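Long-range contacts in aldehyde dehydrogenase (Anabaena variabilis, PDB 4H7N), which belongs to the aldehyde dehydrogenase family and probably oxidises aldehydes to carboxylic acids with NAD+ as the hydride acceptor: residues 87-98 with 138-149; 426-434 with 442-450. All coordinates share one frame; numbering follows the deposited sequence. Where two conformers were deposited one is given.

Contact 1: 87-98 with 138-149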
loop_
_atom_site.group_PDB
_atom_site.type_symbol
_atom_site.label_atom_id
_atom_site.label_comp_id
_atom_site.label_asym_id
_atom_site.label_seq_id
_atom_site.Cartn_x
_atom_site.Cartn_y
_atom_site.Cartn_z
ATOM N N GLU A 87 -6.097 19.614 -20.922
ATOM C CA GLU A 87 -5.022 19.023 -20.108
ATOM C C GLU A 87 -4.304 20.096 -19.361
ATOM O O GLU A 87 -4.010 19.943 -18.160
ATOM C CB GLU A 87 -3.977 18.309 -20.954
ATOM C CG GLU A 87 -4.114 16.851 -21.068
ATOM C CD GLU A 87 -2.890 16.169 -21.658
ATOM O OE1 GLU A 87 -2.953 15.921 -22.868
ATOM O OE2 GLU A 87 -1.911 15.823 -20.913
ATOM N N ILE A 88 -3.989 21.185 -20.067
ATOM C CA ILE A 88 -3.273 22.267 -19.423
ATOM C C ILE A 88 -4.088 22.901 -18.273
ATOM O O ILE A 88 -3.548 23.184 -17.215
ATOM C CB ILE A 88 -2.795 23.317 -20.423
ATOM C CG1 ILE A 88 -1.734 22.710 -21.316
ATOM C CG2 ILE A 88 -2.196 24.485 -19.673
ATOM C CD1 ILE A 88 -1.375 23.488 -22.587
ATOM N N ASP A 89 -5.367 23.146 -18.507
ATOM C CA ASP A 89 -6.251 23.742 -17.498
ATOM C C ASP A 89 -6.358 22.825 -16.271
ATOM O O ASP A 89 -6.282 23.270 -15.129
ATOM C CB ASP A 89 -7.640 23.976 -18.094
ATOM C CG ASP A 89 -7.668 25.162 -19.064
ATOM O OD1 ASP A 89 -6.833 26.087 -18.920
ATOM O OD2 ASP A 89 -8.544 25.159 -19.971
ATOM N N SER A 90 -6.517 21.546 -16.541
ATOM C CA SER A 90 -6.623 20.516 -15.515
ATOM C C SER A 90 -5.330 20.378 -14.672
ATOM O O SER A 90 -5.362 20.315 -13.423
ATOM C CB SER A 90 -7.042 19.216 -16.171
ATOM O OG SER A 90 -6.717 18.099 -15.338
ATOM N N PHE A 91 -4.180 20.366 -15.327
ATOM C CA PHE A 91 -2.874 20.470 -14.620
ATOM C C PHE A 91 -2.785 21.708 -13.703
ATOM O O PHE A 91 -2.427 21.612 -12.541
ATOM C CB PHE A 91 -1.725 20.518 -15.661
ATOM C CG PHE A 91 -0.366 20.833 -15.085
ATOM C CD1 PHE A 91 0.149 20.106 -14.062
ATOM C CD2 PHE A 91 0.389 21.835 -15.599
ATOM C CE1 PHE A 91 1.403 20.377 -13.559
ATOM C CE2 PHE A 91 1.631 22.106 -15.133
ATOM C CZ PHE A 91 2.149 21.360 -14.112
ATOM N N LEU A 92 -3.086 22.870 -14.246
ATOM C CA LEU A 92 -3.040 24.098 -13.456
ATOM C C LEU A 92 -3.998 24.078 -12.241
ATOM O O LEU A 92 -3.625 24.509 -11.149
ATOM C CB LEU A 92 -3.334 25.313 -14.330
ATOM C CG LEU A 92 -2.328 25.559 -15.468
ATOM C CD1 LEU A 92 -2.853 26.667 -16.368
ATOM C CD2 LEU A 92 -0.937 25.883 -14.965
ATOM N N ALA A 93 -5.200 23.562 -12.421
ATOM C CA ALA A 93 -6.157 23.477 -11.298
ATOM C C ALA A 93 -5.706 22.458 -10.289
ATOM O O ALA A 93 -5.976 22.582 -9.094
ATOM C CB ALA A 93 -7.570 23.147 -11.768
ATOM N N SER A 94 -5.024 21.422 -10.757
ATOM C CA SER A 94 -4.541 20.415 -9.831
ATOM C C SER A 94 -3.413 20.974 -8.907
ATOM O O SER A 94 -3.346 20.644 -7.723
ATOM C CB SER A 94 -4.156 19.167 -10.633
ATOM O OG SER A 94 -3.321 18.362 -9.873
ATOM N N ILE A 95 -2.570 21.873 -9.410
ATOM C CA ILE A 95 -1.575 22.468 -8.579
ATOM C C ILE A 95 -2.274 23.260 -7.467
ATOM O O ILE A 95 -1.911 23.163 -6.272
ATOM C CB ILE A 95 -0.701 23.444 -9.401
ATOM C CG1 ILE A 95 0.206 22.686 -10.410
ATOM C CG2 ILE A 95 0.156 24.293 -8.468
ATOM C CD1 ILE A 95 1.041 23.648 -11.266
ATOM N N ASP A 96 -3.287 24.057 -7.850
ATOM C CA ASP A 96 -4.073 24.807 -6.871
ATOM C C ASP A 96 -4.734 23.911 -5.823
ATOM O O ASP A 96 -4.669 24.198 -4.609
ATOM C CB ASP A 96 -5.139 25.684 -7.552
ATOM C CG ASP A 96 -4.523 26.899 -8.284
ATOM O OD1 ASP A 96 -3.266 27.107 -8.176
ATOM O OD2 ASP A 96 -5.295 27.669 -8.932
ATOM N N ARG A 97 -5.416 22.883 -6.292
ATOM C CA ARG A 97 -6.154 21.986 -5.420
ATOM C C ARG A 97 -5.271 21.284 -4.380
ATOM O O ARG A 97 -5.584 21.253 -3.181
ATOM C CB ARG A 97 -6.881 20.946 -6.256
ATOM C CG ARG A 97 -7.834 20.101 -5.426
ATOM C CD ARG A 97 -8.629 19.107 -6.266
ATOM N NE ARG A 97 -7.880 18.539 -7.386
ATOM C CZ ARG A 97 -7.078 17.469 -7.339
ATOM N NH1 ARG A 97 -6.483 17.078 -8.466
ATOM N NH2 ARG A 97 -6.848 16.802 -6.185
ATOM N N TRP A 98 -4.177 20.701 -4.829
ATOM C CA TRP A 98 -3.227 20.105 -3.898
ATOM C C TRP A 98 -2.570 21.123 -2.964
ATOM O O TRP A 98 -2.336 20.821 -1.816
ATOM C CB TRP A 98 -2.146 19.309 -4.655
ATOM C CG TRP A 98 -2.660 18.019 -5.168
ATOM C CD1 TRP A 98 -2.767 17.612 -6.475
ATOM C CD2 TRP A 98 -3.177 16.940 -4.367
ATOM N NE1 TRP A 98 -3.329 16.348 -6.516
ATOM C CE2 TRP A 98 -3.558 15.909 -5.243
ATOM C CE3 TRP A 98 -3.310 16.743 -2.998
ATOM C CZ2 TRP A 98 -4.109 14.710 -4.796
ATOM C CZ3 TRP A 98 -3.848 15.551 -2.551
ATOM C CH2 TRP A 98 -4.250 14.556 -3.463
ATOM N N PHE A 138 -2.122 11.125 -22.173
ATOM C CA PHE A 138 -2.322 12.447 -21.609
ATOM C C PHE A 138 -0.988 12.780 -20.971
ATOM O O PHE A 138 -0.778 12.630 -19.769
ATOM C CB PHE A 138 -3.442 12.484 -20.562
ATOM C CG PHE A 138 -4.831 12.201 -21.097
ATOM C CD1 PHE A 138 -5.567 13.185 -21.714
ATOM C CD2 PHE A 138 -5.457 10.966 -20.844
ATOM C CE1 PHE A 138 -6.849 12.942 -22.161
ATOM C CE2 PHE A 138 -6.753 10.731 -21.281
ATOM C CZ PHE A 138 -7.440 11.726 -21.949
ATOM N N PRO A 139 -0.048 13.156 -21.786
ATOM C CA PRO A 139 1.321 13.198 -21.309
ATOM C C PRO A 139 1.519 14.170 -20.147
ATOM O O PRO A 139 2.233 13.835 -19.204
ATOM C CB PRO A 139 2.128 13.654 -22.513
ATOM C CG PRO A 139 1.191 13.843 -23.600
ATOM C CD PRO A 139 -0.212 13.617 -23.163
ATOM N N LEU A 140 0.882 15.342 -20.209
ATOM C CA LEU A 140 1.060 16.330 -19.173
ATOM C C LEU A 140 0.353 15.907 -17.918
ATOM O O LEU A 140 0.987 15.755 -16.853
ATOM C CB LEU A 140 0.591 17.717 -19.625
ATOM C CG LEU A 140 0.615 18.767 -18.538
ATOM C CD1 LEU A 140 2.043 19.075 -18.125
ATOM C CD2 LEU A 140 -0.118 20.042 -18.971
ATOM N N THR A 141 -0.936 15.633 -18.002
ATOM C CA THR A 141 -1.671 15.409 -16.750
ATOM C C THR A 141 -1.199 14.141 -16.059
ATOM O O THR A 141 -1.101 14.121 -14.821
ATOM C CB THR A 141 -3.188 15.395 -16.919
ATOM O OG1 THR A 141 -3.500 14.592 -18.024
ATOM C CG2 THR A 141 -3.749 16.815 -17.243
ATOM N N LEU A 142 -0.916 13.093 -16.817
ATOM C CA LEU A 142 -0.490 11.857 -16.175
ATOM C C LEU A 142 0.981 11.860 -15.693
ATOM O O LEU A 142 1.333 11.048 -14.867
ATOM C CB LEU A 142 -0.845 10.639 -17.059
ATOM C CG LEU A 142 -2.371 10.488 -17.256
ATOM C CD1 LEU A 142 -2.788 9.335 -18.152
ATOM C CD2 LEU A 142 -3.136 10.322 -15.941
ATOM N N SER A 143 1.836 12.756 -16.208
ATOM C CA SER A 143 3.153 12.929 -15.656
ATOM C C SER A 143 3.085 13.658 -14.307
ATOM O O SER A 143 3.996 13.505 -13.482
ATOM C CB SER A 143 4.094 13.676 -16.608
ATOM O OG SER A 143 3.720 15.034 -16.778
HETATM N N MSE A 144 2.007 14.408 -14.086
HETATM C CA MSE A 144 1.933 15.318 -12.960
HETATM C C MSE A 144 0.959 14.919 -11.889
HETATM O O MSE A 144 0.987 15.476 -10.805
HETATM C CB MSE A 144 1.526 16.702 -13.498
HETATM C CG MSE A 144 2.652 17.340 -14.313
HETATM SE SE MSE A 144 4.231 17.799 -13.229
HETATM C CE MSE A 144 5.503 16.621 -13.991
ATOM N N ILE A 145 0.068 13.985 -12.183
ATOM C CA ILE A 145 -0.966 13.590 -11.254
ATOM C C ILE A 145 -0.426 13.067 -9.938
ATOM O O ILE A 145 -0.991 13.364 -8.912
ATOM C CB ILE A 145 -1.968 12.578 -11.915
ATOM C CG1 ILE A 145 -3.252 12.483 -11.097
ATOM C CG2 ILE A 145 -1.370 11.194 -12.137
ATOM C CD1 ILE A 145 -4.366 11.712 -11.786
ATOM N N ASP A 146 0.663 12.280 -9.950
ATOM C CA ASP A 146 1.291 11.826 -8.725
ATOM C C ASP A 146 2.388 12.823 -8.279
ATOM O O ASP A 146 2.599 13.068 -7.120
ATOM C CB ASP A 146 1.892 10.420 -8.925
ATOM C CG ASP A 146 0.813 9.329 -9.242
ATOM O OD1 ASP A 146 -0.182 9.212 -8.507
ATOM O OD2 ASP A 146 0.987 8.611 -10.227
ATOM N N THR A 147 3.066 13.424 -9.235
ATOM C CA THR A 147 4.228 14.276 -8.949
ATOM C C THR A 147 3.879 15.415 -8.012
ATOM O O THR A 147 4.621 15.730 -7.057
ATOM C CB THR A 147 4.816 14.800 -10.282
ATOM O OG1 THR A 147 5.211 13.700 -11.115
ATOM C CG2 THR A 147 6.013 15.736 -10.089
ATOM N N ILE A 148 2.758 16.081 -8.289
ATOM C CA ILE A 148 2.406 17.296 -7.542
ATOM C C ILE A 148 2.150 16.991 -6.061
ATOM O O ILE A 148 2.717 17.641 -5.238
ATOM C CB ILE A 148 1.216 18.052 -8.168
ATOM C CG1 ILE A 148 1.584 18.600 -9.550
ATOM C CG2 ILE A 148 0.707 19.131 -7.202
ATOM C CD1 ILE A 148 2.695 19.630 -9.557
ATOM N N PRO A 149 1.277 16.019 -5.722
ATOM C CA PRO A 149 1.131 15.765 -4.281
ATOM C C PRO A 149 2.403 15.233 -3.640
ATOM O O PRO A 149 2.727 15.588 -2.509
ATOM C CB PRO A 149 -0.029 14.738 -4.208
ATOM C CG PRO A 149 -0.242 14.212 -5.611
ATOM C CD PRO A 149 0.285 15.292 -6.522
HETATM O O HOH W 1 -1.217 17.200 -11.048
#

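Contact 2: 426-434 with 442-450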
loop_
_atom_site.group_PDB
_atom_site.type_symbol
_atom_site.label_atom_id
_atom_site.label_comp_id
_atom_site.label_asym_id
_atom_site.label_seq_id
_atom_site.Cartn_x
_atom_site.Cartn_y
_atom_site.Cartn_z
HETATM N N MSE A 426 -13.132 13.735 -15.509
HETATM C CA MSE A 426 -13.369 15.188 -15.346
HETATM C C MSE A 426 -13.293 15.613 -13.915
HETATM O O MSE A 426 -13.320 16.779 -13.614
HETATM C CB MSE A 426 -14.740 15.576 -15.899
HETATM C CG MSE A 426 -14.702 15.385 -17.400
HETATM SE SE MSE A 426 -13.388 16.587 -18.265
HETATM C CE MSE A 426 -13.911 18.311 -17.473
HETATM N N MSE A 427 -13.209 14.671 -12.996
HETATM C CA MSE A 427 -13.288 14.992 -11.603
HETATM C C MSE A 427 -12.372 14.163 -10.808
HETATM O O MSE A 427 -12.191 13.000 -11.070
HETATM C CB MSE A 427 -14.603 14.547 -11.070
HETATM C CG MSE A 427 -15.602 15.234 -11.920
HETATM SE SE MSE A 427 -17.215 14.452 -11.202
HETATM C CE MSE A 427 -17.240 15.580 -9.563
ATOM N N HIS A 428 -11.952 14.764 -9.725
ATOM C CA HIS A 428 -10.875 14.324 -8.909
ATOM C C HIS A 428 -11.407 14.140 -7.476
ATOM O O HIS A 428 -10.642 14.272 -6.539
ATOM C CB HIS A 428 -9.866 15.487 -8.919
ATOM C CG HIS A 428 -10.515 16.826 -8.684
ATOM N ND1 HIS A 428 -10.964 17.230 -7.439
ATOM C CD2 HIS A 428 -10.872 17.811 -9.546
ATOM C CE1 HIS A 428 -11.532 18.417 -7.539
ATOM N NE2 HIS A 428 -11.478 18.796 -8.804
ATOM N N GLU A 429 -12.713 13.964 -7.276
ATOM C CA GLU A 429 -13.223 13.671 -5.936
ATOM C C GLU A 429 -13.716 12.250 -5.952
ATOM O O GLU A 429 -14.082 11.737 -7.007
ATOM C CB GLU A 429 -14.369 14.588 -5.554
ATOM C CG GLU A 429 -13.973 16.036 -5.642
ATOM C CD GLU A 429 -14.687 16.786 -6.774
ATOM O OE1 GLU A 429 -14.858 16.267 -7.969
ATOM O OE2 GLU A 429 -15.043 17.913 -6.403
ATOM N N GLY A 430 -13.693 11.608 -4.795
ATOM C CA GLY A 430 -14.121 10.194 -4.709
ATOM C C GLY A 430 -12.937 9.234 -4.661
ATOM O O GLY A 430 -12.354 8.904 -5.681
ATOM N N GLU A 431 -12.595 8.792 -3.463
ATOM C CA GLU A 431 -11.547 7.802 -3.277
ATOM C C GLU A 431 -11.990 6.480 -3.851
ATOM O O GLU A 431 -13.138 6.073 -3.713
ATOM C CB GLU A 431 -11.175 7.662 -1.808
ATOM C CG GLU A 431 -9.932 8.505 -1.451
ATOM C CD GLU A 431 -9.636 8.612 0.053
ATOM O OE1 GLU A 431 -10.118 7.739 0.821
ATOM O OE2 GLU A 431 -8.905 9.566 0.461
ATOM N N LYS A 432 -11.070 5.827 -4.544
ATOM C CA LYS A 432 -11.367 4.606 -5.226
ATOM C C LYS A 432 -10.136 3.720 -5.261
ATOM O O LYS A 432 -8.996 4.199 -5.418
ATOM C CB LYS A 432 -11.822 4.848 -6.664
ATOM C CG LYS A 432 -10.944 5.834 -7.418
ATOM C CD LYS A 432 -11.001 5.583 -8.922
ATOM C CE LYS A 432 -10.195 6.627 -9.690
ATOM N NZ LYS A 432 -10.626 8.003 -9.302
ATOM N N ASN A 433 -10.372 2.425 -5.119
ATOM C CA ASN A 433 -9.298 1.407 -5.315
ATOM C C ASN A 433 -9.628 0.609 -6.586
ATOM O O ASN A 433 -10.767 0.185 -6.784
ATOM C CB ASN A 433 -9.195 0.454 -4.083
ATOM C CG ASN A 433 -8.835 1.186 -2.775
ATOM O OD1 ASN A 433 -9.467 1.045 -1.770
ATOM N ND2 ASN A 433 -7.818 2.011 -2.826
ATOM N N ALA A 434 -8.648 0.352 -7.443
ATOM C CA ALA A 434 -8.916 -0.538 -8.578
ATOM C C ALA A 434 -9.190 -1.977 -8.154
ATOM O O ALA A 434 -8.701 -2.446 -7.132
ATOM C CB ALA A 434 -7.751 -0.516 -9.554
ATOM N N GLY A 442 -3.677 1.588 -3.431
ATOM C CA GLY A 442 -4.592 2.550 -2.822
ATOM C C GLY A 442 -5.161 3.560 -3.839
ATOM O O GLY A 442 -5.500 3.217 -4.953
ATOM N N SER A 443 -5.320 4.783 -3.405
ATOM C CA SER A 443 -6.026 5.790 -4.198
ATOM C C SER A 443 -5.102 6.982 -4.420
ATOM O O SER A 443 -4.335 7.325 -3.515
ATOM C CB SER A 443 -7.294 6.246 -3.447
ATOM O OG SER A 443 -8.041 7.059 -4.321
ATOM N N ARG A 444 -5.169 7.591 -5.597
ATOM C CA ARG A 444 -4.420 8.841 -5.873
ATOM C C ARG A 444 -5.316 10.031 -5.739
ATOM O O ARG A 444 -4.921 11.148 -5.999
ATOM C CB ARG A 444 -3.722 8.833 -7.238
ATOM C CG ARG A 444 -4.605 8.628 -8.417
ATOM C CD ARG A 444 -3.916 9.073 -9.683
ATOM N NE ARG A 444 -2.652 8.409 -10.014
ATOM C CZ ARG A 444 -2.391 7.830 -11.189
ATOM N NH1 ARG A 444 -3.315 7.765 -12.138
ATOM N NH2 ARG A 444 -1.198 7.324 -11.442
ATOM N N VAL A 445 -6.520 9.798 -5.253
ATOM C CA VAL A 445 -7.508 10.841 -5.132
ATOM C C VAL A 445 -7.675 11.191 -3.672
ATOM O O VAL A 445 -7.594 10.344 -2.792
ATOM C CB VAL A 445 -8.828 10.431 -5.842
ATOM C CG1 VAL A 445 -10.011 11.227 -5.315
ATOM C CG2 VAL A 445 -8.672 10.636 -7.355
ATOM N N GLY A 446 -7.826 12.474 -3.421
ATOM C CA GLY A 446 -8.121 12.976 -2.088
ATOM C C GLY A 446 -6.962 12.945 -1.141
ATOM O O GLY A 446 -5.819 12.939 -1.548
ATOM N N ALA A 447 -7.282 12.927 0.140
ATOM C CA ALA A 447 -6.316 12.753 1.209
ATOM C C ALA A 447 -5.335 11.671 0.895
ATOM O O ALA A 447 -4.176 11.958 0.758
ATOM C CB ALA A 447 -7.011 12.430 2.528
ATOM N N ALA A 448 -5.806 10.428 0.806
ATOM C CA ALA A 448 -4.929 9.248 0.648
ATOM C C ALA A 448 -3.957 9.364 -0.523
ATOM O O ALA A 448 -2.884 8.782 -0.503
ATOM C CB ALA A 448 -5.770 7.988 0.504
ATOM N N GLY A 449 -4.329 10.159 -1.525
ATOM C CA GLY A 449 -3.506 10.467 -2.646
ATOM C C GLY A 449 -2.247 11.277 -2.311
ATOM O O GLY A 449 -1.274 11.269 -3.097
ATOM N N LEU A 450 -2.253 11.981 -1.171
ATOM C CA LEU A 450 -1.059 12.643 -0.731
ATOM C C LEU A 450 -0.408 11.820 0.357
ATOM O O LEU A 450 0.783 11.702 0.406
ATOM C CB LEU A 450 -1.343 14.057 -0.260
ATOM C CG LEU A 450 -0.033 14.776 -0.021
ATOM C CD1 LEU A 450 -0.089 16.110 -0.672
ATOM C CD2 LEU A 450 0.190 14.870 1.467
HETATM O O HOH W 2 -5.807 0.972 -6.605
#

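Contact 1: 87-98 with 138-149
Ile-148 is the bump that fills a hollow on helix 82-106, a knob seated in the hole formed by Phe-91, Ser-94, Ile-95 and Trp-98. Its two branches divide the work: CG2 presses on Trp-98 CB at 3.8 Å, while CD1 reaches Ile-95 CG1. Beside this knob Pro-149 lies flat on the indole, its CB 3.8 Å above the centre of the six-membered ring of Trp-98, a CH-pi contact to which a compact, rigid proline ring is well suited. Two turns before Trp-98, Phe-91 is itself a wedge. With CG anti to the backbone N (chi1 171°), its ring reaches Leu-140, whose CD1 sits over one face, and Met-144, a selenomethionine whose CG comes within 3.4 Å of Phe-91 CE1 and whose selenium approaches obliquely in a Met-aromatic contact. Helices 139-144 and 147-153 form the crossover between the parallel strands 118-134 and 156-161, a beta-alpha-beta unit, and helix 139-144 runs nearly parallel to 87-98, axes 23° apart. At the start of helix 139-144, Glu-87 OE2 accepts a nearly straight bond from Thr-141 N (3.1 Å, anti lone pair) and a weak, bent one from Leu-140 N. The N-H groups here probably suit a carboxylate, and Arg-80 holds OE1 in a salt bridge. Thr-141 CG2 fits against the backbone, 3.3 Å from Glu-87 O. A water bonded to Ser-94 OG gives Met-144 O a weak bond.

Contact 2: 426-434 with 442-450
Val-445 pushes its CG1 methyl between two carbonyl groups of the facing loop, 3.3 Å from His-428 O and equally close to Gly-430 O, while its CG2 lies 3.8 Å from Lys-432 NZ. The beta-branched side chain thus has one methyl for the backbone and one for the lysine's end. Next to it, Ser-443 OG is the polar hub. Placed anti to the backbone N (chi1 -172°), it accepts an almost straight bond from Lys-432 N at 3.3 Å and another from Val-445 N, so a short hydroxyl serves both segments. Glu-431 stretches further: its CG passes 3.3 Å from Val-445 O, and its extended chain brings OE2 to Ala-448 N at 3.2 Å. That amide meets the carboxylate from above its plane, 38° out of it, and the small CB of Ala-448 lets the carboxylate come close. Water 2 joins Ala-434 N to Gly-442 O. Asn-433 ND2 lies against the backbone of Gly-442.

In the second shell, Gly-430 takes backbone angles (phi 101°) at which a CB would strike the preceding carbonyl, which favours glycine. The second subunit then steadies the loop: its Lys-456 forms a salt bridge with Glu-431 OE1, and the backbone N of that same lysine bonds Asn-433 OD1. The serine, closing on the amide two residues on, makes an ST turn, within a loop and a loop-to-helix segment on either side of strand 439-440 in the sequence, at the subunit interface beside the predicted active site.

The centres of contacts 1 and 2 lie 14 Å apart, and the two meet directly. Asp-146 OD2 of contact 1 forms a salt bridge with Arg-444 NH2 of contact 2 at 2.8 Å, tying the crossover helices to the later loop. Further along, Pro-149 O packs against Leu-450 CD1 at 3.4 Å, and Arg-97 touches His-428. Both contacts border Glu-232, the predicted active-site residue: its side chain is about 6 Å from that of Ile-145 in contact 1 and about 5 Å from that of Lys-432 in contact 2. Arg-444 also makes a long, weak ion pair with Glu-232, while a glycerol, probably from the crystallisation liquor, lies about 5 Å from Gly-442.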